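Local structure of AxyAgu115A (Amphibacillus xylanus NBRC 15112, 6NPS) at residues S219-D224 with G254-Y259; P227-V232 with K289-F294; E248-Y253 with K282-G287. The protein probably acts as a family GH115 alpha-glucuronidase, a hydrolase that removes glucuronic acid side groups from arabinoglucuronoxylan. The protein carries 3 engineered substitutions. One frame throughout, in Å; residues are numbered along the deposited sequence.

How the contacts relate
All three contacts sit on one flank of the TIM barrel, their centres about 11 to 13 Å apart. Contact 3 is the buried one: an arginine stacked on a ring and gripping a helix carbonyl, while a tryptophan packs on the other end of the same turn. Contacts 1 and 2 are partly buried. Contact 1 is the polar, water-bridged one, joining the loop after strand 212-214 to helix 256-260 and the turn before it; contact 2 is almost wholly apolar and closes on the end of helix 277-291, which contact 3 also uses. Charged side chains tie them together: Asp224 of contact 1 reaches Arg290 of contact 2, and Glu256 of contact 1 pairs with Arg252 of contact 3.

Contact 1. Residues S219-D224 with G254-Y259; sequences SARFND and GEEYKY
The guanidinium of Arg221 lies nearly flat on the ring of Tyr259, the two planes only 16° apart. CZ of Arg221 sits over the middle of the face, 3.8 Å from the centroid of the Tyr259 ring, so this is a cation-pi stack; the closest pair is NE of Arg221 with CE2 of Tyr259 at 3.5 Å. A bend at chi3 (-65°) turns the end of the arginine over the ring, while its CG rests against CB of Glu255 at 3.7 Å. Over the other face of the guanidinium comes CB of Asp224, and a water in its plane links NH1 to the carbonyl of Glu256.

Deeper in, flat groups meet crosswise. The amide of Asn223 stands almost perpendicular to the carboxylate of Glu256, and ND2 of Asn223 donates to the syn lone pair of OE2 of Glu256 at 2.9 Å, with an N-H...O angle of 146°. Asp224 faces the same carboxylate, its OD2 4.1 Å from OE1 of Glu256. Two waters donate to both acids, one of them weakly to Glu256, and probably ease the repulsion. So do the counter-charges: Arg290 pairs with Asp224, Arg252 with Glu256. At the Ala220 end another water bridges the carbonyl of Ala220 and the backbone N of Glu255, whose carboxylate forms a salt bridge within its own segment, OE2 of Glu255 to NZ of Lys258 at 3.0 Å.

Residues 219-224 follow barrel strand 212-214, and helix 256-260 belongs to the long connection after strand 241-242. The arrangement thus joins two successive beta-to-alpha loops of a TIM barrel, the side of this fold where active sites lie.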
loop_
_atom_site.group_PDB
_atom_site.type_symbol
_atom_site.label_atom_id
_atom_site.label_comp_id
_atom_site.label_asym_id
_atom_site.label_seq_id
_atom_site.Cartn_x
_atom_site.Cartn_y
_atom_site.Cartn_z
ATOM N N SER A 219 -15.701 34.550 -13.866
ATOM C CA SER A 219 -17.136 34.835 -13.777
ATOM C C SER A 219 -17.359 36.336 -13.607
ATOM O O SER A 219 -18.158 36.801 -12.775
ATOM C CB SER A 219 -17.792 34.061 -12.640
ATOM O OG SER A 219 -17.699 34.797 -11.434
ATOM N N ALA A 220 -16.600 37.106 -14.372
ATOM C CA ALA A 220 -16.595 38.552 -14.282
ATOM C C ALA A 220 -16.360 39.095 -15.677
ATOM O O ALA A 220 -15.731 38.438 -16.513
ATOM C CB ALA A 220 -15.499 39.056 -13.331
ATOM N N ARG A 221 -16.847 40.310 -15.916
ATOM C CA ARG A 221 -16.601 41.021 -17.168
ATOM C C ARG A 221 -16.145 42.417 -16.770
ATOM O O ARG A 221 -16.975 43.250 -16.379
ATOM C CB ARG A 221 -17.861 41.083 -18.035
ATOM C CG ARG A 221 -18.220 39.752 -18.649
ATOM C CD ARG A 221 -19.573 39.832 -19.351
ATOM N NE ARG A 221 -20.670 40.071 -18.417
ATOM C CZ ARG A 221 -21.844 40.618 -18.746
ATOM N NH1 ARG A 221 -22.095 40.971 -20.001
ATOM N NH2 ARG A 221 -22.776 40.805 -17.825
ATOM N N PHE A 222 -14.840 42.643 -16.882
ATOM C CA PHE A 222 -14.251 43.874 -16.397
ATOM C C PHE A 222 -14.887 45.069 -17.094
ATOM O O PHE A 222 -15.159 46.084 -16.446
ATOM C CB PHE A 222 -12.755 43.828 -16.621
ATOM C CG PHE A 222 -12.012 45.050 -16.123
ATOM C CD1 PHE A 222 -11.665 45.186 -14.786
ATOM C CD2 PHE A 222 -11.672 46.074 -17.018
ATOM C CE1 PHE A 222 -10.915 46.327 -14.364
ATOM C CE2 PHE A 222 -10.994 47.210 -16.603
ATOM C CZ PHE A 222 -10.584 47.323 -15.274
ATOM N N ASN A 223 -15.192 44.940 -18.397
ATOM C CA ASN A 223 -15.763 46.078 -19.160
ATOM C C ASN A 223 -17.220 46.366 -18.843
ATOM O O ASN A 223 -17.732 47.396 -19.293
ATOM C CB ASN A 223 -15.656 45.849 -20.664
ATOM C CG ASN A 223 -14.214 45.818 -21.131
ATOM O OD1 ASN A 223 -13.361 46.535 -20.592
ATOM N ND2 ASN A 223 -13.914 44.949 -22.108
ATOM N N ASP A 224 -17.891 45.494 -18.076
ATOM C CA ASP A 224 -19.326 45.573 -17.848
ATOM C C ASP A 224 -19.742 45.605 -16.384
ATOM O O ASP A 224 -20.923 45.859 -16.118
ATOM C CB ASP A 224 -20.031 44.374 -18.506
ATOM C CG ASP A 224 -19.752 44.273 -20.008
ATOM O OD1 ASP A 224 -20.403 45.014 -20.792
ATOM O OD2 ASP A 224 -18.894 43.451 -20.407
ATOM N N GLY A 254 -13.115 37.199 -21.529
ATOM C CA GLY A 254 -13.500 35.851 -21.910
ATOM C C GLY A 254 -14.977 35.543 -21.761
ATOM O O GLY A 254 -15.495 34.652 -22.442
ATOM N N GLU A 255 -15.682 36.247 -20.875
ATOM C CA GLU A 255 -17.101 35.944 -20.685
ATOM C C GLU A 255 -18.029 36.787 -21.577
ATOM O O GLU A 255 -19.242 36.505 -21.631
ATOM C CB GLU A 255 -17.489 36.143 -19.215
ATOM C CG GLU A 255 -16.843 35.138 -18.256
ATOM C CD GLU A 255 -17.516 33.773 -18.296
ATOM O OE1 GLU A 255 -17.118 32.908 -19.115
ATOM O OE2 GLU A 255 -18.456 33.572 -17.498
ATOM N N GLU A 256 -17.504 37.804 -22.276
ATOM C CA GLU A 256 -18.377 38.686 -23.061
ATOM C C GLU A 256 -19.150 37.910 -24.113
ATOM O O GLU A 256 -20.364 38.096 -24.259
ATOM C CB GLU A 256 -17.572 39.817 -23.710
ATOM C CG GLU A 256 -16.976 40.780 -22.659
ATOM C CD GLU A 256 -16.442 42.107 -23.232
ATOM O OE1 GLU A 256 -17.147 42.750 -24.054
ATOM O OE2 GLU A 256 -15.314 42.512 -22.825
ATOM N N TYR A 257 -18.468 37.017 -24.855
ATOM C CA TYR A 257 -19.117 36.374 -25.999
ATOM C C TYR A 257 -20.290 35.513 -25.561
ATOM O O TYR A 257 -21.295 35.399 -26.285
ATOM C CB TYR A 257 -18.104 35.547 -26.804
ATOM C CG TYR A 257 -18.671 35.041 -28.143
ATOM C CD1 TYR A 257 -18.740 33.691 -28.419
ATOM C CD2 TYR A 257 -19.096 35.928 -29.124
ATOM C CE1 TYR A 257 -19.236 33.219 -29.623
ATOM C CE2 TYR A 257 -19.617 35.467 -30.348
ATOM C CZ TYR A 257 -19.685 34.111 -30.592
ATOM O OH TYR A 257 -20.188 33.630 -31.788
ATOM N N LYS A 258 -20.203 34.940 -24.367
ATOM C CA LYS A 258 -21.277 34.092 -23.868
ATOM C C LYS A 258 -22.621 34.820 -23.825
ATOM O O LYS A 258 -23.660 34.194 -24.045
ATOM C CB LYS A 258 -20.915 33.553 -22.481
ATOM C CG LYS A 258 -21.785 32.407 -22.048
ATOM C CD LYS A 258 -21.604 32.047 -20.577
ATOM C CE LYS A 258 -21.241 33.253 -19.720
ATOM N NZ LYS A 258 -21.235 32.898 -18.270
ATOM N N TYR A 259 -22.628 36.122 -23.535
ATOM C CA TYR A 259 -23.875 36.882 -23.410
ATOM C C TYR A 259 -24.315 37.531 -24.714
ATOM O O TYR A 259 -25.478 37.926 -24.828
ATOM C CB TYR A 259 -23.727 38.002 -22.365
ATOM C CG TYR A 259 -23.423 37.543 -20.949
ATOM C CD1 TYR A 259 -24.442 37.388 -20.007
ATOM C CD2 TYR A 259 -22.117 37.274 -20.550
ATOM C CE1 TYR A 259 -24.165 36.976 -18.713
ATOM C CE2 TYR A 259 -21.833 36.851 -19.256
ATOM C CZ TYR A 259 -22.858 36.710 -18.342
ATOM O OH TYR A 259 -22.590 36.291 -17.055
HETATM O O HOH W 1 -14.493 37.714 -18.650
HETATM O O HOH W 2 -21.065 40.501 -22.750
HETATM O O HOH W 3 -15.959 42.784 -20.103
HETATM O O HOH W 4 -19.916 42.866 -22.985
#

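Contact 2. Residues P227-V232 with K289-F294; sequences PGLANV and KRTGHF
Two of the helices that surround the TIM barrel meet here by their ends: the start of helix 230-238 and the end of helix 277-291. A type II' turn from Pro227 to Ala230, with a cis peptide before Pro227 and Gly228 at positive phi, leads into the first helix and puts Leu229 at its N-cap position. A type I turn from Thr291 to Phe294 carries the chain off the second.

The tight part is Val232 against Phe294. With CG1 anti to the backbone N (chi1 175°), Val232 brings that methyl over the ring face, 3.5 Å from the centroid of Phe294 and 23° off the normal, a CH-pi contact. It leans toward one rim, where CG1 of Val232 comes within 3.3 Å of CD2 of Phe294. The opposite face of the ring is taken by the imidazole of His293, its NE2 3.4 Å above the plane of Phe294, so the phenyl is held between a methyl and a second ring.

Toward the solvent side the fit is looser. Leu229 lays CD2 over one face of the Arg290 guanidinium, off centre, the nearest approach being 3.9 Å to NH2 of Arg290. Arg290 runs extended from CG to NE to get there, and its charge is answered by Asp224, so the leucine meets the flat of a group already engaged. Between the two parts sits Thr291: its CB lies in the plane of the Phe294 ring at the edge, and its CG2 methyl is 4.1 Å from CD2 of Leu229.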
loop_
_atom_site.group_PDB
_atom_site.type_symbol
_atom_site.label_atom_id
_atom_site.label_comp_id
_atom_site.label_asym_id
_atom_site.label_seq_id
_atom_site.Cartn_x
_atom_site.Cartn_y
_atom_site.Cartn_z
ATOM N N PRO A 227 -20.446 48.985 -11.922
ATOM C CA PRO A 227 -21.351 48.646 -13.038
ATOM C C PRO A 227 -20.989 49.363 -14.348
ATOM O O PRO A 227 -20.300 50.383 -14.288
ATOM C CB PRO A 227 -22.723 49.111 -12.536
ATOM C CG PRO A 227 -22.621 49.030 -11.060
ATOM C CD PRO A 227 -21.196 49.437 -10.738
ATOM N N GLY A 228 -21.448 48.832 -15.484
ATOM C CA GLY A 228 -21.108 49.413 -16.772
ATOM C C GLY A 228 -19.601 49.527 -16.940
ATOM O O GLY A 228 -18.829 48.663 -16.508
ATOM N N LEU A 229 -19.173 50.636 -17.535
ATOM C CA LEU A 229 -17.775 50.902 -17.836
ATOM C C LEU A 229 -16.995 51.505 -16.682
ATOM O O LEU A 229 -15.870 51.946 -16.904
ATOM C CB LEU A 229 -17.684 51.890 -19.020
ATOM C CG LEU A 229 -18.110 51.276 -20.330
ATOM C CD1 LEU A 229 -18.414 52.464 -21.270
ATOM C CD2 LEU A 229 -17.031 50.365 -20.894
ATOM N N ALA A 230 -17.541 51.563 -15.467
ATOM C CA ALA A 230 -16.816 52.255 -14.392
ATOM C C ALA A 230 -15.445 51.640 -14.070
ATOM O O ALA A 230 -14.545 52.370 -13.627
ATOM C CB ALA A 230 -17.689 52.332 -13.137
ATOM N N ASN A 231 -15.228 50.327 -14.261
ATOM C CA ASN A 231 -13.885 49.790 -13.989
ATOM C C ASN A 231 -12.876 50.325 -15.015
ATOM O O ASN A 231 -11.749 50.740 -14.675
ATOM C CB ASN A 231 -13.863 48.245 -14.038
ATOM C CG ASN A 231 -14.669 47.582 -12.947
ATOM O OD1 ASN A 231 -14.833 48.121 -11.855
ATOM N ND2 ASN A 231 -15.183 46.379 -13.241
ATOM N N VAL A 232 -13.251 50.252 -16.288
ATOM C CA VAL A 232 -12.429 50.741 -17.383
ATOM C C VAL A 232 -12.152 52.229 -17.205
ATOM O O VAL A 232 -11.014 52.700 -17.392
ATOM C CB VAL A 232 -13.165 50.470 -18.704
ATOM C CG1 VAL A 232 -12.415 51.057 -19.862
ATOM C CG2 VAL A 232 -13.336 48.998 -18.880
ATOM N N LYS A 289 -14.285 49.341 -30.855
ATOM C CA LYS A 289 -15.030 50.596 -30.775
ATOM C C LYS A 289 -15.404 50.938 -29.337
ATOM O O LYS A 289 -15.491 52.117 -28.990
ATOM C CB LYS A 289 -16.299 50.515 -31.621
ATOM C CG LYS A 289 -16.091 50.621 -33.115
ATOM C CD LYS A 289 -17.447 50.763 -33.831
ATOM C CE LYS A 289 -17.280 50.866 -35.347
ATOM N NZ LYS A 289 -18.581 51.088 -36.056
ATOM N N ARG A 290 -15.635 49.928 -28.487
ATOM C CA ARG A 290 -16.193 50.204 -27.166
ATOM C C ARG A 290 -15.129 50.690 -26.180
ATOM O O ARG A 290 -15.400 51.574 -25.363
ATOM C CB ARG A 290 -16.900 48.960 -26.628
ATOM C CG ARG A 290 -18.044 49.271 -25.690
ATOM C CD ARG A 290 -18.502 48.029 -24.947
ATOM N NE ARG A 290 -19.291 48.372 -23.769
ATOM C CZ ARG A 290 -19.314 47.646 -22.657
ATOM N NH1 ARG A 290 -18.590 46.537 -22.585
ATOM N NH2 ARG A 290 -20.047 48.025 -21.618
ATOM N N THR A 291 -13.930 50.114 -26.189
ATOM C CA THR A 291 -12.923 50.562 -25.235
ATOM C C THR A 291 -11.589 50.883 -25.904
ATOM O O THR A 291 -10.581 51.054 -25.205
ATOM C CB THR A 291 -12.723 49.525 -24.099
ATOM O OG1 THR A 291 -12.153 48.326 -24.623
ATOM C CG2 THR A 291 -14.049 49.215 -23.426
ATOM N N GLY A 292 -11.562 51.030 -27.231
ATOM C CA GLY A 292 -10.301 51.295 -27.905
ATOM C C GLY A 292 -9.668 52.632 -27.558
ATOM O O GLY A 292 -8.459 52.807 -27.761
ATOM N N HIS A 293 -10.430 53.566 -27.015
ATOM C CA HIS A 293 -9.862 54.885 -26.737
ATOM C C HIS A 293 -9.298 55.013 -25.324
ATOM O O HIS A 293 -8.732 56.064 -24.987
ATOM C CB HIS A 293 -10.904 55.971 -26.976
ATOM C CG HIS A 293 -12.119 55.840 -26.116
ATOM N ND1 HIS A 293 -13.024 54.808 -26.255
ATOM C CD2 HIS A 293 -12.589 56.619 -25.113
ATOM C CE1 HIS A 293 -13.997 54.956 -25.374
ATOM N NE2 HIS A 293 -13.760 56.049 -24.671
ATOM N N PHE A 294 -9.434 53.979 -24.499
ATOM C CA PHE A 294 -8.800 53.945 -23.194
ATOM C C PHE A 294 -7.379 53.418 -23.338
ATOM O O PHE A 294 -6.983 52.913 -24.389
ATOM C CB PHE A 294 -9.611 53.073 -22.239
ATOM C CG PHE A 294 -11.004 53.559 -22.017
ATOM C CD1 PHE A 294 -11.239 54.694 -21.268
ATOM C CD2 PHE A 294 -12.091 52.879 -22.563
ATOM C CE1 PHE A 294 -12.531 55.158 -21.065
ATOM C CE2 PHE A 294 -13.375 53.319 -22.346
ATOM C CZ PHE A 294 -13.600 54.476 -21.606
#

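Contact 3. Residues E248-Y253 with K282-G287; sequences EPCLRY and KFWEDG
The carbonyl oxygen of Phe283 is gripped three times. Arg252 takes O of Phe283 side-on, with NE at 3.0 Å and NH2 at 3.1 Å, and N of Gly287 in the same helix gives that oxygen its third bond at 3.0 Å. NH2 arrives in the carbonyl plane on a lone pair, whereas NE stands above that plane, 43° out of it. Bent at chi2 (-66°), the arginine runs over the face of the Phe283 ring, and its guanidinium stacks there with the planes 9° apart. CA of Gly287 closes the other side, 3.3 Å above the guanidinium plane, where the helix backbone itself is the wall. NH1 goes to a salt bridge with Glu256.

The grip on Phe283 fastens a type I' turn from Pro249 to Arg252, in the loop after strand 241-242 of the TIM barrel, to helix 277-291 of the same beta-alpha unit. Trp284 receives the other end of the turn: CB of Cys250 lies 3.6 Å from CD1 of Trp284, SG of Cys250 approaches the five-membered ring obliquely, and CG of Pro249 meets the indole near NE1. In the indole plane, one water accepts from NE1 of Trp284 at 2.8 Å and donates to the carbonyl of Pro249. Another donates to the carbonyls of Leu251 and Gly287.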
loop_
_atom_site.group_PDB
_atom_site.type_symbol
_atom_site.label_atom_id
_atom_site.label_comp_id
_atom_site.label_asym_id
_atom_site.label_seq_id
_atom_site.Cartn_x
_atom_site.Cartn_y
_atom_site.Cartn_z
ATOM N N GLU A 248 -8.082 36.394 -24.985
ATOM C CA GLU A 248 -9.060 37.478 -24.939
ATOM C C GLU A 248 -8.656 38.594 -25.897
ATOM O O GLU A 248 -8.374 39.715 -25.463
ATOM C CB GLU A 248 -9.217 37.993 -23.507
ATOM C CG GLU A 248 -9.771 36.902 -22.510
ATOM C CD GLU A 248 -9.676 37.353 -21.045
ATOM O OE1 GLU A 248 -8.555 37.654 -20.576
ATOM O OE2 GLU A 248 -10.717 37.424 -20.358
ATOM N N PRO A 249 -8.670 38.339 -27.209
ATOM C CA PRO A 249 -8.238 39.363 -28.167
ATOM C C PRO A 249 -9.237 40.501 -28.387
ATOM O O PRO A 249 -10.447 40.385 -28.160
ATOM C CB PRO A 249 -8.046 38.576 -29.465
ATOM C CG PRO A 249 -8.959 37.355 -29.320
ATOM C CD PRO A 249 -8.923 37.027 -27.869
ATOM N N CYS A 250 -8.670 41.634 -28.823
ATOM C CA CYS A 250 -9.409 42.783 -29.336
ATOM C C CYS A 250 -10.320 43.381 -28.274
ATOM O O CYS A 250 -11.444 43.797 -28.568
ATOM C CB CYS A 250 -10.229 42.389 -30.562
ATOM S SG CYS A 250 -9.149 42.250 -31.972
ATOM N N LEU A 251 -9.835 43.399 -27.039
ATOM C CA LEU A 251 -10.449 44.116 -25.909
ATOM C C LEU A 251 -11.771 43.486 -25.462
ATOM O O LEU A 251 -12.653 44.162 -24.908
ATOM C CB LEU A 251 -10.628 45.605 -26.228
ATOM C CG LEU A 251 -9.338 46.312 -26.672
ATOM C CD1 LEU A 251 -9.630 47.781 -27.047
ATOM C CD2 LEU A 251 -8.214 46.220 -25.572
ATOM N N ARG A 252 -11.896 42.182 -25.688
ATOM C CA ARG A 252 -13.060 41.389 -25.309
ATOM C C ARG A 252 -12.635 40.402 -24.232
ATOM O O ARG A 252 -11.888 39.459 -24.532
ATOM C CB ARG A 252 -13.585 40.629 -26.521
ATOM C CG ARG A 252 -14.252 41.570 -27.540
ATOM C CD ARG A 252 -15.511 42.172 -26.956
ATOM N NE ARG A 252 -16.435 42.529 -28.029
ATOM C CZ ARG A 252 -17.627 43.098 -27.851
ATOM N NH1 ARG A 252 -18.071 43.390 -26.629
ATOM N NH2 ARG A 252 -18.384 43.379 -28.911
ATOM N N TYR A 253 -13.145 40.556 -23.004
ATOM C CA TYR A 253 -12.781 39.558 -21.991
ATOM C C TYR A 253 -13.580 38.273 -22.190
ATOM O O TYR A 253 -14.612 38.262 -22.858
ATOM C CB TYR A 253 -12.983 40.110 -20.585
ATOM C CG TYR A 253 -11.948 41.195 -20.329
ATOM C CD1 TYR A 253 -10.639 40.860 -19.974
ATOM C CD2 TYR A 253 -12.268 42.547 -20.532
ATOM C CE1 TYR A 253 -9.675 41.845 -19.791
ATOM C CE2 TYR A 253 -11.318 43.523 -20.340
ATOM C CZ TYR A 253 -10.020 43.160 -19.959
ATOM O OH TYR A 253 -9.054 44.127 -19.781
ATOM N N LYS A 282 -17.149 41.105 -36.447
ATOM C CA LYS A 282 -17.951 42.198 -35.906
ATOM C C LYS A 282 -17.894 42.210 -34.387
ATOM O O LYS A 282 -17.946 43.280 -33.768
ATOM C CB LYS A 282 -19.417 42.097 -36.420
ATOM C CG LYS A 282 -20.299 43.287 -36.005
ATOM C CD LYS A 282 -20.268 44.441 -37.022
ATOM C CE LYS A 282 -21.421 45.425 -36.808
ATOM N NZ LYS A 282 -22.355 45.486 -37.973
ATOM N N PHE A 283 -17.702 41.044 -33.770
ATOM C CA PHE A 283 -17.482 40.996 -32.334
ATOM C C PHE A 283 -16.224 41.773 -31.943
ATOM O O PHE A 283 -16.267 42.624 -31.043
ATOM C CB PHE A 283 -17.426 39.527 -31.895
ATOM C CG PHE A 283 -17.252 39.325 -30.413
ATOM C CD1 PHE A 283 -18.236 39.732 -29.514
ATOM C CD2 PHE A 283 -16.126 38.671 -29.930
ATOM C CE1 PHE A 283 -18.049 39.514 -28.113
ATOM C CE2 PHE A 283 -15.922 38.459 -28.548
ATOM C CZ PHE A 283 -16.905 38.868 -27.638
ATOM N N TRP A 284 -15.100 41.523 -32.639
ATOM C CA TRP A 284 -13.843 42.221 -32.369
ATOM C C TRP A 284 -13.944 43.704 -32.716
ATOM O O TRP A 284 -13.398 44.554 -32.000
ATOM C CB TRP A 284 -12.705 41.551 -33.148
ATOM C CG TRP A 284 -12.345 40.184 -32.604
ATOM C CD1 TRP A 284 -12.518 39.750 -31.321
ATOM C CD2 TRP A 284 -11.736 39.100 -33.316
ATOM N NE1 TRP A 284 -12.055 38.453 -31.194
ATOM C CE2 TRP A 284 -11.567 38.043 -32.408
ATOM C CE3 TRP A 284 -11.287 38.939 -34.624
ATOM C CZ2 TRP A 284 -11.002 36.820 -32.775
ATOM C CZ3 TRP A 284 -10.712 37.711 -34.985
ATOM C CH2 TRP A 284 -10.587 36.675 -34.068
ATOM N N GLU A 285 -14.632 44.024 -33.808
ATOM C CA GLU A 285 -14.872 45.421 -34.177
ATOM C C GLU A 285 -15.657 46.180 -33.099
ATOM O O GLU A 285 -15.296 47.303 -32.727
ATOM C CB GLU A 285 -15.638 45.482 -35.508
ATOM C CG GLU A 285 -15.941 46.896 -35.920
ATOM C CD GLU A 285 -16.949 46.980 -37.083
ATOM O OE1 GLU A 285 -17.275 45.932 -37.682
ATOM O OE2 GLU A 285 -17.415 48.102 -37.378
ATOM N N ASP A 286 -16.767 45.606 -32.611
ATOM C CA ASP A 286 -17.526 46.294 -31.568
ATOM C C ASP A 286 -16.738 46.387 -30.264
ATOM O O ASP A 286 -16.867 47.376 -29.527
ATOM C CB ASP A 286 -18.870 45.596 -31.376
ATOM C CG ASP A 286 -19.869 45.953 -32.517
ATOM O OD1 ASP A 286 -19.422 46.652 -33.456
ATOM O OD2 ASP A 286 -21.064 45.565 -32.480
ATOM N N GLY A 287 -15.885 45.402 -29.983
ATOM C CA GLY A 287 -15.010 45.507 -28.821
ATOM C C GLY A 287 -14.008 46.649 -28.944
ATOM O O GLY A 287 -13.757 47.390 -27.977
HETATM O O HOH W 5 -12.094 38.119 -28.367
HETATM O O HOH W 6 -14.188 46.239 -25.296
#